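Periplasmic cell division protein (SufI) (PDB 6SYY) probably oxidises its substrates as a laccase-like multicopper oxidase, passing electrons through bound copper ions to oxygen. Local coordinates at residues 294-299 against 450-455. Sequence-based numbering, arbitrary orientation.
Sequences LVAPGE and YHPMHI. With CU (copper (II) ion), chain B.
Tyr450 reaches from just before strand 451-455 to the turn at Ala296 and Pro297. Its CA-CB bond points toward that turn, and the ring then bends off to bring CE1 4.1 Å from Ala296 CB, which approaches obliquely; at the tip OH comes 3.2 Å from Pro297 CD, which sits at the ring edge near its plane. The same hydroxyl, though buried, is satisfied by a hydrogen bond to Ala258 O. Pro452 presents CB to Ala296 CB at 3.7 Å, and Pro297 O rests 3.8 Å from the same Pro452 CB. The turn is braced from within: Glu299 N bonds to Ala296 O, closing a type II turn, while Glu299 OE1 accepts a nearly straight hydrogen bond (165°) from Ala296 N at 2.7 Å, through its anti lone pair; OE2 forms a salt bridge with Lys478. His451 points away from the turn, CG anti to the carbonyl carbon (chi1 -54°), and its ND1 binds copper at 2.2 Å together with Cys509 and His514. The strand also supplies His454, which with His118 binds a copper of the neighbouring cluster. A second-domain turn thus packs behind the third-domain strand of the type 1 copper site characteristic of multicopper oxidases.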
# COMPACT_ATOMS: atom_id res chain seq x y z
N LEU A 294 4.49 11.45 5.56
CA LEU A 294 4.48 11.42 4.10
C LEU A 294 4.21 9.98 3.68
O LEU A 294 4.91 9.06 4.10
CB LEU A 294 5.82 11.90 3.55
CG LEU A 294 5.98 12.16 2.05
CD1 LEU A 294 5.06 13.28 1.61
CD2 LEU A 294 7.43 12.52 1.75
N VAL A 295 3.18 9.78 2.86
CA VAL A 295 2.77 8.45 2.45
C VAL A 295 2.54 8.44 0.94
O VAL A 295 1.70 9.19 0.43
CB VAL A 295 1.52 7.97 3.21
CG1 VAL A 295 0.49 9.09 3.33
CG2 VAL A 295 0.93 6.73 2.55
N ALA A 296 3.30 7.63 0.25
CA ALA A 296 3.23 7.49 -1.19
C ALA A 296 2.33 6.33 -1.57
O ALA A 296 1.99 5.49 -0.73
CB ALA A 296 4.63 7.28 -1.77
N PRO A 297 1.90 6.25 -2.83
CA PRO A 297 1.16 5.06 -3.29
C PRO A 297 1.93 3.78 -2.99
O PRO A 297 3.12 3.68 -3.27
CB PRO A 297 1.02 5.30 -4.79
CG PRO A 297 1.03 6.78 -4.93
CD PRO A 297 1.91 7.31 -3.85
N GLY A 298 1.23 2.80 -2.43
CA GLY A 298 1.84 1.56 -2.02
C GLY A 298 2.34 1.53 -0.59
O GLY A 298 2.54 0.44 -0.04
N GLU A 299 2.56 2.69 0.02
CA GLU A 299 2.92 2.73 1.42
C GLU A 299 1.69 2.54 2.30
O GLU A 299 0.56 2.85 1.90
CB GLU A 299 3.60 4.06 1.77
CG GLU A 299 5.03 4.19 1.27
CD GLU A 299 5.75 5.40 1.85
OE1 GLU A 299 5.20 6.52 1.76
OE2 GLU A 299 6.85 5.23 2.41
N TYR A 450 9.51 12.10 -8.44
CA TYR A 450 9.71 11.11 -7.40
C TYR A 450 9.18 9.76 -7.86
O TYR A 450 8.32 9.66 -8.74
CB TYR A 450 9.03 11.55 -6.10
CG TYR A 450 7.64 10.98 -5.91
CD1 TYR A 450 7.43 9.88 -5.09
CD2 TYR A 450 6.54 11.55 -6.54
CE1 TYR A 450 6.17 9.35 -4.91
CE2 TYR A 450 5.26 11.02 -6.36
CZ TYR A 450 5.09 9.92 -5.55
OH TYR A 450 3.83 9.40 -5.35
N HIS A 451 9.70 8.70 -7.24
CA HIS A 451 9.24 7.35 -7.53
C HIS A 451 9.16 6.55 -6.24
O HIS A 451 10.17 6.36 -5.56
CB HIS A 451 10.17 6.65 -8.52
CG HIS A 451 10.40 7.41 -9.78
ND1 HIS A 451 9.46 7.48 -10.79
CD2 HIS A 451 11.45 8.14 -10.20
CE1 HIS A 451 9.92 8.22 -11.77
NE2 HIS A 451 11.13 8.64 -11.44
N PRO A 452 7.98 6.06 -5.88
CA PRO A 452 7.90 5.11 -4.76
C PRO A 452 8.24 3.71 -5.23
O PRO A 452 7.42 3.04 -5.86
CB PRO A 452 6.44 5.24 -4.30
CG PRO A 452 5.70 5.60 -5.55
CD PRO A 452 6.66 6.35 -6.45
N MET A 453 9.46 3.26 -4.95
CA MET A 453 9.98 2.01 -5.50
C MET A 453 9.60 0.84 -4.61
O MET A 453 9.83 0.86 -3.40
CB MET A 453 11.49 2.09 -5.68
CG MET A 453 11.94 3.13 -6.69
SD MET A 453 11.25 2.85 -8.33
CE MET A 453 11.84 1.20 -8.68
N HIS A 454 9.03 -0.19 -5.22
CA HIS A 454 8.52 -1.36 -4.51
C HIS A 454 9.20 -2.61 -5.05
O HIS A 454 9.39 -2.75 -6.26
CB HIS A 454 6.99 -1.45 -4.68
CG HIS A 454 6.38 -2.70 -4.13
ND1 HIS A 454 6.51 -3.07 -2.81
CD2 HIS A 454 5.62 -3.65 -4.72
CE1 HIS A 454 5.86 -4.21 -2.62
NE2 HIS A 454 5.32 -4.58 -3.76
N ILE A 455 9.61 -3.50 -4.15
CA ILE A 455 10.10 -4.82 -4.51
C ILE A 455 9.11 -5.85 -3.97
O ILE A 455 8.55 -5.67 -2.88
CB ILE A 455 11.52 -5.11 -4.00
CG1 ILE A 455 11.59 -5.00 -2.47
CG2 ILE A 455 12.53 -4.18 -4.64
CD1 ILE A 455 12.91 -5.45 -1.90
CU CU B . 7.81 6.06 -10.98